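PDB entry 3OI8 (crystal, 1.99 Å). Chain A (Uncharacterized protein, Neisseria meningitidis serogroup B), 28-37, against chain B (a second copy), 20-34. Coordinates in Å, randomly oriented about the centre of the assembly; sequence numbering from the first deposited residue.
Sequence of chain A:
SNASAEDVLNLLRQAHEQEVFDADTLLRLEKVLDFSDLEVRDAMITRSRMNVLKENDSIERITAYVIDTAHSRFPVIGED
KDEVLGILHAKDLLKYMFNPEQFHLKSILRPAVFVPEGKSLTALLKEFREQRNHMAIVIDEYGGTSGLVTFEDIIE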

# COMPACT_ATOMS: atom_id res chain seq x y z
N ARG A 28 14.16 -12.18 -1.68
CA ARG A 28 12.77 -12.00 -1.30
C ARG A 28 12.42 -12.96 -0.16
O ARG A 28 11.75 -12.58 0.80
CB ARG A 28 11.86 -12.22 -2.51
CG ARG A 28 10.49 -11.59 -2.38
CD ARG A 28 9.66 -11.79 -3.65
NE ARG A 28 8.23 -11.72 -3.35
CZ ARG A 28 7.26 -11.96 -4.22
NH1 ARG A 28 6.00 -11.87 -3.82
NH2 ARG A 28 7.53 -12.29 -5.48
N LEU A 29 12.89 -14.21 -0.26
CA LEU A 29 12.66 -15.21 0.79
C LEU A 29 13.30 -14.82 2.11
O LEU A 29 12.68 -14.98 3.16
CB LEU A 29 13.14 -16.61 0.35
CG LEU A 29 12.36 -17.28 -0.78
CD1 LEU A 29 13.02 -18.60 -1.17
CD2 LEU A 29 10.92 -17.52 -0.39
N GLU A 30 14.55 -14.34 2.06
CA GLU A 30 15.23 -13.91 3.29
C GLU A 30 14.52 -12.72 3.93
O GLU A 30 14.47 -12.59 5.16
CB GLU A 30 16.68 -13.53 3.01
CG GLU A 30 17.55 -14.67 2.49
CD GLU A 30 19.01 -14.29 2.41
OE1 GLU A 30 19.43 -13.35 3.12
OE2 GLU A 30 19.75 -14.93 1.64
N LYS A 31 14.00 -11.83 3.09
CA LYS A 31 13.27 -10.67 3.61
C LYS A 31 12.02 -11.12 4.37
O LYS A 31 11.73 -10.62 5.44
CB LYS A 31 12.91 -9.71 2.47
CG LYS A 31 12.47 -8.34 2.94
CD LYS A 31 12.09 -7.42 1.78
CE LYS A 31 11.71 -6.02 2.26
NZ LYS A 31 10.62 -6.05 3.28
N VAL A 32 11.30 -12.09 3.80
CA VAL A 32 10.12 -12.64 4.46
C VAL A 32 10.49 -13.26 5.80
O VAL A 32 9.79 -13.08 6.79
CB VAL A 32 9.44 -13.71 3.60
CG1 VAL A 32 8.49 -14.54 4.45
CG2 VAL A 32 8.69 -13.04 2.44
N LEU A 33 11.61 -13.96 5.81
CA LEU A 33 12.11 -14.58 7.02
C LEU A 33 12.41 -13.56 8.10
O LEU A 33 12.08 -13.78 9.27
CB LEU A 33 13.37 -15.37 6.71
CG LEU A 33 13.14 -16.87 6.64
CD1 LEU A 33 14.44 -17.57 6.28
CD2 LEU A 33 12.62 -17.35 7.97
N ASP A 34 13.06 -12.47 7.71
CA ASP A 34 13.41 -11.40 8.65
C ASP A 34 12.16 -10.69 9.15
O ASP A 34 12.06 -10.32 10.32
CB ASP A 34 14.34 -10.39 7.97
CG ASP A 34 15.76 -10.92 7.82
OD1 ASP A 34 16.24 -11.62 8.74
OD2 ASP A 34 16.40 -10.62 6.79
N PHE A 35 11.21 -10.53 8.25
CA PHE A 35 9.94 -9.87 8.53
C PHE A 35 9.16 -10.62 9.61
O PHE A 35 8.46 -10.01 10.43
CB PHE A 35 9.13 -9.79 7.23
CG PHE A 35 7.85 -9.01 7.34
CD1 PHE A 35 7.84 -7.63 7.14
CD2 PHE A 35 6.64 -9.67 7.56
CE1 PHE A 35 6.64 -6.92 7.20
CE2 PHE A 35 5.43 -8.96 7.62
CZ PHE A 35 5.43 -7.59 7.44
N SER A 36 9.31 -11.94 9.63
CA SER A 36 8.55 -12.81 10.53
C SER A 36 8.97 -12.62 11.98
O SER A 36 8.29 -13.07 12.90
CB SER A 36 8.76 -14.27 10.14
OG SER A 36 10.03 -14.73 10.60
N ASP A 37 10.11 -11.97 12.19
CA ASP A 37 10.61 -11.73 13.53
C ASP A 37 10.14 -10.38 14.10
O ASP A 37 10.39 -10.06 15.26
CB ASP A 37 12.14 -11.78 13.56
CG ASP A 37 12.70 -11.54 14.95
OD1 ASP A 37 12.28 -12.26 15.89
OD2 ASP A 37 13.55 -10.63 15.10
N VAL B 20 10.05 -22.46 14.10
CA VAL B 20 10.99 -21.49 13.54
C VAL B 20 10.23 -20.24 13.08
O VAL B 20 10.66 -19.10 13.32
CB VAL B 20 11.83 -22.08 12.39
CG1 VAL B 20 12.74 -21.02 11.80
CG2 VAL B 20 12.65 -23.27 12.87
N PHE B 21 9.09 -20.46 12.43
CA PHE B 21 8.18 -19.39 12.07
C PHE B 21 6.75 -19.93 12.07
O PHE B 21 6.53 -21.14 12.03
CB PHE B 21 8.53 -18.78 10.70
CG PHE B 21 8.79 -19.81 9.63
CD1 PHE B 21 10.08 -20.18 9.30
CD2 PHE B 21 7.73 -20.42 8.96
CE1 PHE B 21 10.32 -21.14 8.31
CE2 PHE B 21 7.96 -21.37 7.97
CZ PHE B 21 9.26 -21.74 7.65
N ASP B 22 5.78 -19.02 12.09
CA ASP B 22 4.37 -19.38 12.19
C ASP B 22 3.70 -19.60 10.83
O ASP B 22 4.28 -19.31 9.78
CB ASP B 22 3.61 -18.29 12.97
CG ASP B 22 3.66 -16.93 12.28
OD1 ASP B 22 3.80 -16.88 11.04
OD2 ASP B 22 3.56 -15.90 12.99
N ALA B 23 2.47 -20.09 10.87
CA ALA B 23 1.74 -20.45 9.66
C ALA B 23 1.64 -19.30 8.67
O ALA B 23 1.70 -19.51 7.46
CB ALA B 23 0.36 -20.98 10.00
N ASP B 24 1.47 -18.08 9.18
CA ASP B 24 1.34 -16.90 8.32
C ASP B 24 2.61 -16.71 7.47
O ASP B 24 2.53 -16.43 6.29
CB ASP B 24 1.08 -15.64 9.15
CG ASP B 24 -0.38 -15.49 9.56
OD1 ASP B 24 -1.26 -15.87 8.75
OD2 ASP B 24 -0.65 -15.00 10.68
N THR B 25 3.76 -16.85 8.12
CA THR B 25 5.04 -16.74 7.43
C THR B 25 5.21 -17.84 6.40
O THR B 25 5.68 -17.60 5.28
CB THR B 25 6.20 -16.79 8.44
OG1 THR B 25 6.13 -15.66 9.31
CG2 THR B 25 7.53 -16.78 7.70
N LEU B 26 4.85 -19.06 6.78
CA LEU B 26 4.89 -20.20 5.89
C LEU B 26 4.13 -19.88 4.61
O LEU B 26 4.59 -20.14 3.49
CB LEU B 26 4.26 -21.41 6.58
CG LEU B 26 4.28 -22.75 5.85
CD1 LEU B 26 5.67 -23.06 5.32
CD2 LEU B 26 3.82 -23.83 6.81
N LEU B 27 2.94 -19.32 4.79
CA LEU B 27 2.11 -18.97 3.66
C LEU B 27 2.86 -17.99 2.75
O LEU B 27 2.97 -18.22 1.55
CB LEU B 27 0.78 -18.38 4.13
CG LEU B 27 -0.37 -18.22 3.12
CD1 LEU B 27 -0.55 -19.47 2.25
CD2 LEU B 27 -1.67 -17.87 3.84
N ARG B 28 3.39 -16.92 3.34
CA ARG B 28 4.15 -15.93 2.56
C ARG B 28 5.29 -16.59 1.79
O ARG B 28 5.51 -16.30 0.62
CB ARG B 28 4.71 -14.84 3.47
CG ARG B 28 3.64 -14.09 4.27
CD ARG B 28 4.20 -12.79 4.87
NE ARG B 28 4.45 -11.78 3.84
CZ ARG B 28 5.48 -10.95 3.84
NH1 ARG B 28 5.63 -10.06 2.87
NH2 ARG B 28 6.37 -11.01 4.82
N LEU B 29 6.02 -17.47 2.46
CA LEU B 29 7.16 -18.13 1.83
C LEU B 29 6.69 -19.02 0.67
O LEU B 29 7.23 -18.95 -0.44
CB LEU B 29 7.93 -18.97 2.85
CG LEU B 29 8.65 -18.21 3.97
CD1 LEU B 29 9.09 -19.18 5.06
CD2 LEU B 29 9.83 -17.42 3.42
N GLU B 30 5.69 -19.86 0.94
CA GLU B 30 5.09 -20.70 -0.10
C GLU B 30 4.70 -19.86 -1.31
O GLU B 30 5.09 -20.16 -2.43
CB GLU B 30 3.87 -21.45 0.43
CG GLU B 30 4.19 -22.63 1.34
CD GLU B 30 2.94 -23.23 1.97
OE1 GLU B 30 1.91 -22.53 2.06
OE2 GLU B 30 3.00 -24.41 2.39
N LYS B 31 3.93 -18.80 -1.06
CA LYS B 31 3.51 -17.91 -2.14
C LYS B 31 4.69 -17.39 -2.95
O LYS B 31 4.67 -17.45 -4.18
CB LYS B 31 2.69 -16.73 -1.61
CG LYS B 31 1.28 -17.10 -1.13
CD LYS B 31 0.62 -15.89 -0.48
CE LYS B 31 -0.67 -16.28 0.25
NZ LYS B 31 -1.17 -15.17 1.11
N VAL B 32 5.71 -16.87 -2.27
CA VAL B 32 6.89 -16.33 -2.96
C VAL B 32 7.57 -17.37 -3.85
O VAL B 32 8.21 -17.02 -4.84
CB VAL B 32 7.94 -15.80 -1.99
CG1 VAL B 32 9.16 -15.34 -2.75
CG2 VAL B 32 7.38 -14.68 -1.14
N LEU B 33 7.43 -18.65 -3.49
CA LEU B 33 7.97 -19.74 -4.28
C LEU B 33 7.02 -20.14 -5.41
O LEU B 33 7.28 -19.84 -6.57
CB LEU B 33 8.27 -20.96 -3.40
CG LEU B 33 9.53 -20.91 -2.53
CD1 LEU B 33 9.60 -22.13 -1.63
CD2 LEU B 33 10.77 -20.80 -3.41
N ASP B 34 5.93 -20.82 -5.05
CA ASP B 34 4.91 -21.24 -6.01
C ASP B 34 4.62 -20.20 -7.09
O ASP B 34 4.18 -20.54 -8.19
CB ASP B 34 3.61 -21.61 -5.30
CG ASP B 34 3.64 -23.01 -4.70
OD1 ASP B 34 4.00 -23.96 -5.42
OD2 ASP B 34 3.29 -23.15 -3.51
O HOH W 1 9.97 -16.03 13.14

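Two helices from two copies of one protein, residues 28-35 of chain A and 23-34 of chain B, pack almost antiparallel: their directions differ by 171° and their axes approach to 9.8 Å. The register is marked by Leu A29 CA and Leu B29 CA, 6.3 Å apart, and farther along by Ser A36 CA and Thr B25 CA at 6.1 Å. Each helix is held by its own main-chain hydrogen bonds, as in Val A32 N to Arg A28 O (3.1 Å) and Leu B29 N to Thr B25 O (2.8 Å). No direct hydrogen bond crosses between the stretches, so the contact rests mainly on packed side chains.

At the N-terminus of the chain B helix, Asp B22 is the N-cap. Its OD1 accepts from Thr B25 N at 2.9 Å, with an N-H...O angle of 164°, and from Thr B25 OG1 at 3.1 Å. Aspartate suits this place because its short carboxylate can reach back to a backbone NH that the first turn leaves without a helical acceptor.

Val A32 is a knob in a hole formed by Thr B25, Arg B28, Leu B29 and Val B32. Its compact, branched side chain points toward chain B and fills the space between the helices; CG1 lies 3.3 Å from Leu B29 CD2, a tight contact, and CG2 lies 4.1 Å from Val B32 CG2. The leucines work differently. The CA-to-CB bond of Leu A29 points sideways, but its longer side chain brings the methyls back to the partner: CD2 is 3.7 Å from Val B32 CG1, and CD1 is 3.9 Å from Leu B33 CD2. Leu A33 likewise reaches Phe B21, CD2 to CD1 at 4.0 Å.

Arginine combines a flat cationic group with a long aliphatic stem. The guanidinium of Arg B28 has Val A32 CG2 over one face, 3.9 Å from NH2, and also makes an off-centre cation-pi interaction with Phe A35: CZ is 4.6 Å from the ring centroid, 30° off the ring normal. Val B32 CG1 lies over one face of the Arg A28 guanidinium and is 3.7 Å from Arg A28 CD, so the end of the stem and the flat group both take part.

Ser A36 lies where the chains are close, with CB 3.1 Å from Thr B25 OG1. Serine suits the place through its hydroxyl: OG donates to Leu A33 O at 2.6 Å, folding back onto its own backbone, and can still accept from water. Water 1 donates to this Ser A36 OG (2.9 Å) and to Val B20 O (3.2 Å), giving the two chains a polar bridge.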